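Local structure of 3-oxoadipate enol-lactonase (Burkholderia xenovorans, 2XUA) at residues L109-A114 against R199-G204; Y73-L78 against G102-V107. The protein probably hydrolyses 3-oxoadipate enol-lactone in catechol breakdown, as an alpha/beta-hydrolase-fold enzyme that holds the product analogue laevulinic acid in its pocket. One frame throughout, in Å; residues are numbered along the deposited sequence.

Contact 1: residues L109-A114 against R199-G204; sequences LAARHA and RPEAPG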
# COMPACT_ATOMS: atom_id res chain seq x y z
N LEU B 109 12.89 -16.14 16.88
CA LEU B 109 13.69 -16.66 15.81
C LEU B 109 15.14 -16.69 16.26
O LEU B 109 15.79 -17.73 16.15
CB LEU B 109 13.53 -15.79 14.57
CG LEU B 109 12.83 -16.18 13.28
CD1 LEU B 109 12.25 -17.57 13.10
CD2 LEU B 109 11.90 -15.04 12.76
N ALA B 110 15.64 -15.58 16.81
CA ALA B 110 17.02 -15.54 17.26
C ALA B 110 17.34 -16.50 18.42
O ALA B 110 18.49 -16.91 18.53
CB ALA B 110 17.47 -14.13 17.62
N ALA B 111 16.35 -16.78 19.28
CA ALA B 111 16.50 -17.65 20.44
C ALA B 111 16.42 -19.13 20.08
O ALA B 111 17.21 -19.95 20.57
CB ALA B 111 15.39 -17.31 21.49
N ARG B 112 15.44 -19.47 19.27
CA ARG B 112 15.12 -20.83 18.97
C ARG B 112 15.70 -21.22 17.59
O ARG B 112 15.68 -22.38 17.26
CB ARG B 112 13.60 -21.05 18.97
CG ARG B 112 12.84 -20.56 20.24
CD ARG B 112 11.37 -20.53 19.98
NE ARG B 112 10.65 -20.09 21.17
CZ ARG B 112 9.34 -20.11 21.35
NH1 ARG B 112 8.50 -20.58 20.43
NH2 ARG B 112 8.85 -19.68 22.50
N HIS B 113 16.20 -20.25 16.80
CA HIS B 113 16.80 -20.57 15.46
C HIS B 113 18.04 -19.77 15.12
O HIS B 113 18.16 -19.22 14.00
CB HIS B 113 15.75 -20.49 14.35
CG HIS B 113 14.51 -21.30 14.60
ND1 HIS B 113 13.43 -20.82 15.31
CD2 HIS B 113 14.17 -22.56 14.22
CE1 HIS B 113 12.49 -21.75 15.36
NE2 HIS B 113 12.90 -22.81 14.69
N ALA B 114 18.99 -19.68 16.05
CA ALA B 114 20.21 -18.92 15.84
C ALA B 114 20.93 -19.27 14.52
O ALA B 114 21.60 -18.42 13.91
CB ALA B 114 21.13 -19.13 16.98
N ARG B 199 10.53 -13.37 27.61
CA ARG B 199 11.49 -12.88 28.55
C ARG B 199 12.45 -13.98 29.08
O ARG B 199 13.62 -13.71 29.22
CB ARG B 199 10.79 -12.16 29.72
CG ARG B 199 10.46 -10.68 29.44
CD ARG B 199 9.74 -10.07 30.64
NE ARG B 199 8.43 -10.67 30.74
CZ ARG B 199 7.61 -10.56 31.79
NH1 ARG B 199 7.98 -9.86 32.85
NH2 ARG B 199 6.43 -11.15 31.77
N PRO B 200 11.97 -15.19 29.39
CA PRO B 200 13.01 -16.16 29.88
C PRO B 200 14.00 -16.60 28.78
O PRO B 200 15.16 -16.88 29.07
CB PRO B 200 12.18 -17.38 30.33
CG PRO B 200 10.81 -16.83 30.63
CD PRO B 200 10.62 -15.77 29.49
N GLU B 201 13.54 -16.57 27.52
CA GLU B 201 14.35 -17.00 26.37
C GLU B 201 15.37 -15.97 25.84
O GLU B 201 16.28 -16.33 25.09
CB GLU B 201 13.42 -17.39 25.19
CG GLU B 201 12.68 -18.70 25.37
CD GLU B 201 11.85 -19.09 24.16
OE1 GLU B 201 12.45 -19.31 23.07
OE2 GLU B 201 10.60 -19.19 24.32
N ALA B 202 15.19 -14.70 26.16
CA ALA B 202 16.02 -13.66 25.55
C ALA B 202 17.45 -13.78 25.99
O ALA B 202 18.35 -13.66 25.17
CB ALA B 202 15.48 -12.28 25.83
N PRO B 203 17.69 -13.99 27.31
CA PRO B 203 19.09 -14.12 27.68
C PRO B 203 19.85 -15.20 26.94
O PRO B 203 21.05 -15.16 26.94
CB PRO B 203 19.02 -14.44 29.17
CG PRO B 203 17.93 -13.61 29.61
CD PRO B 203 16.87 -13.78 28.52
N GLY B 204 19.13 -16.12 26.29
CA GLY B 204 19.70 -17.23 25.51
C GLY B 204 20.15 -16.96 24.07
O GLY B 204 20.71 -17.86 23.41
O HOH W 1 20.34 -18.11 20.27
O HOH W 2 18.65 -19.30 22.95
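Arg-112 and Glu-201 meet in a two-pronged salt bridge, the guanidinium offering its NE side rather than its far end. NE reaches Glu-201 OE1 at 2.7 Å and NH2 of Arg-112 reaches Glu-201 OE2 at 2.6 Å. Both hydrogen bonds are nearly straight, and each carboxylate oxygen receives its donor on the syn lone pair. The two flat groups lie nearly coplanar, 9° apart, and two bonds in that plane fix the rotation of the carboxylate. The chains arrive at about a right angle to one another. Arg-112 is extended from CG to NE, with CG anti to its carbonyl carbon (chi1 -52°), which carries the head group from the last turn of the helix across to the loop.

Beside the ion pair, the methyl of Ala-111 lies against Glu-201, its CB 3.8 Å from the backbone O of Glu-201 and 4.2 Å from Glu-201 CB. Farther along, two waters link the main chains. One lies between Ala-110 O and Gly-204 O; the other is 2.9 Å from Ala-111 O and makes a weak bond to Gly-204 O.

Outside the pair, NH1 of Arg-112 forms a salt bridge with Glu-76 on helix 75-88, while Leu-198 packs against the arginine side chain. The C-terminal end of helix 101-112 is thus joined to the loop leading into strand 209-214. With two carboxylates paired to one guanidinium, Glu-201 at its NE edge and Glu-76 through NH1, the arginine probably stays charged and its head group is held in orientation even near the surface.

Contact 2: residues Y73-L78 against G102-V107; sequences YTIEQL and GGLTGV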
# COMPACT_ATOMS: atom_id res chain seq x y z
N TYR B 73 -3.77 -17.47 17.06
CA TYR B 73 -2.46 -17.81 16.48
C TYR B 73 -1.49 -17.89 17.61
O TYR B 73 -1.75 -17.44 18.75
CB TYR B 73 -1.97 -16.77 15.44
CG TYR B 73 -2.91 -16.52 14.30
CD1 TYR B 73 -3.78 -17.50 13.86
CD2 TYR B 73 -2.87 -15.31 13.61
CE1 TYR B 73 -4.64 -17.25 12.81
CE2 TYR B 73 -3.69 -15.07 12.57
CZ TYR B 73 -4.60 -16.04 12.15
OH TYR B 73 -5.44 -15.76 11.11
N THR B 74 -0.34 -18.45 17.31
CA THR B 74 0.67 -18.55 18.34
C THR B 74 1.96 -18.02 17.80
O THR B 74 2.15 -17.98 16.57
CB THR B 74 0.87 -20.03 18.77
OG1 THR B 74 1.43 -20.77 17.68
CG2 THR B 74 -0.49 -20.66 19.19
N ILE B 75 2.86 -17.65 18.72
CA ILE B 75 4.24 -17.22 18.39
C ILE B 75 5.02 -18.32 17.61
O ILE B 75 5.87 -17.99 16.74
CB ILE B 75 5.00 -16.69 19.62
CG1 ILE B 75 6.31 -15.97 19.26
CG2 ILE B 75 5.31 -17.86 20.68
CD1 ILE B 75 6.15 -14.75 18.32
N GLU B 76 4.67 -19.60 17.87
CA GLU B 76 5.21 -20.73 17.09
C GLU B 76 4.67 -20.79 15.68
O GLU B 76 5.38 -21.24 14.76
CB GLU B 76 4.96 -22.12 17.74
CG GLU B 76 5.66 -22.33 19.06
CD GLU B 76 5.01 -21.60 20.23
OE1 GLU B 76 3.79 -21.44 20.22
OE2 GLU B 76 5.75 -21.16 21.14
N GLN B 77 3.43 -20.40 15.47
CA GLN B 77 2.95 -20.36 14.11
C GLN B 77 3.71 -19.21 13.39
O GLN B 77 4.17 -19.34 12.24
CB GLN B 77 1.45 -20.12 14.02
CG GLN B 77 0.58 -21.41 14.14
CD GLN B 77 -0.84 -21.06 14.48
OE1 GLN B 77 -1.08 -20.02 15.09
NE2 GLN B 77 -1.80 -21.90 14.07
N LEU B 78 3.83 -18.09 14.08
CA LEU B 78 4.46 -16.91 13.48
C LEU B 78 5.92 -17.14 13.15
O LEU B 78 6.41 -16.66 12.12
CB LEU B 78 4.26 -15.66 14.34
CG LEU B 78 2.82 -15.23 14.67
CD1 LEU B 78 2.93 -14.14 15.70
CD2 LEU B 78 2.01 -14.72 13.45
N GLY B 102 6.66 -8.01 15.06
CA GLY B 102 7.78 -8.46 14.21
C GLY B 102 9.07 -8.60 15.01
O GLY B 102 9.83 -9.57 14.83
N GLY B 103 9.32 -7.64 15.90
CA GLY B 103 10.51 -7.71 16.78
C GLY B 103 10.38 -8.90 17.70
O GLY B 103 11.36 -9.62 17.91
N LEU B 104 9.17 -9.10 18.25
CA LEU B 104 8.84 -10.30 19.10
C LEU B 104 9.13 -11.65 18.38
O LEU B 104 9.82 -12.56 18.93
CB LEU B 104 7.38 -10.17 19.59
CG LEU B 104 6.83 -11.28 20.50
CD1 LEU B 104 7.56 -11.37 21.82
CD2 LEU B 104 5.30 -11.17 20.69
N THR B 105 8.64 -11.78 17.14
CA THR B 105 8.99 -12.91 16.24
C THR B 105 10.52 -13.06 16.08
O THR B 105 11.09 -14.20 16.02
CB THR B 105 8.34 -12.66 14.87
OG1 THR B 105 6.93 -12.56 15.06
CG2 THR B 105 8.60 -13.81 13.87
N GLY B 106 11.20 -11.92 15.99
CA GLY B 106 12.62 -11.91 15.84
C GLY B 106 13.32 -12.42 17.10
O GLY B 106 14.34 -13.12 17.02
N VAL B 107 12.77 -12.06 18.27
CA VAL B 107 13.31 -12.65 19.52
C VAL B 107 13.14 -14.16 19.48
O VAL B 107 14.10 -14.85 19.76
CB VAL B 107 12.64 -12.04 20.81
CG1 VAL B 107 13.03 -12.84 22.06
CG2 VAL B 107 12.96 -10.56 20.91
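Ile-75, the first residue of helix 75-88, makes the first touch on Thr-105. Just before it, Thr-74 is the N-cap and forms a capping box with Gln-77: Thr-74 OG1 accepts from Gln-77 N at 3.0 Å, and Gln-77 OE1 takes the N-H of Thr-74 at 2.8 Å, the donor tilted 26° from the amide's carbonyl plane. In Ile-75, CG1 anti to the backbone N (chi1 -168°) turns the longer branch toward the neighbouring helix, and CD1 at its end makes the touch. That methyl lies 4.0 Å from Thr-105 CA and 4.2 Å from Leu-104 CG, the Ile-75 and Thr-105 side chains sliding past each other in opposite directions.

One turn later Leu-78 closes on the same threonine. Its CB is 4.2 Å from Thr-105 OG1, while the threonine methyl CG2 approaches Leu-78 O at 4.0 Å. The hydroxyl of Thr-105 is hydrogen-bonded to Met-101 O within its own helix. Helix 75-88 thereby packs on helix 101-112, whose first turn, with Gly-102, belongs to what is probably the nucleophile elbow. With the buried hydroxyl bonded inside its own helix, residues 73-78 and 102-107 meet by van der Waals packing; the helices' charged link, Glu-76 to Arg-112, lies farther along.

From the N terminus, the chain first enters contact 2 at 73-78, where helix 75-88 begins. It then runs through strand 94-99 and returns in helix 101-112, closing a loop that brings the two helices side by side. Contact 1 opens farther down that same helix, at 109-114. Its much longer loop takes in strand 117-123 and the helices from 132 to 195 before 199-204 closes it. The two loops neither nest nor cross but follow in series. Helix 101-112 serves both, with helix 75-88 along one part and the loop before strand 209-214 at its end. Arg-112 and Glu-76 form the direct bridge between the contacts.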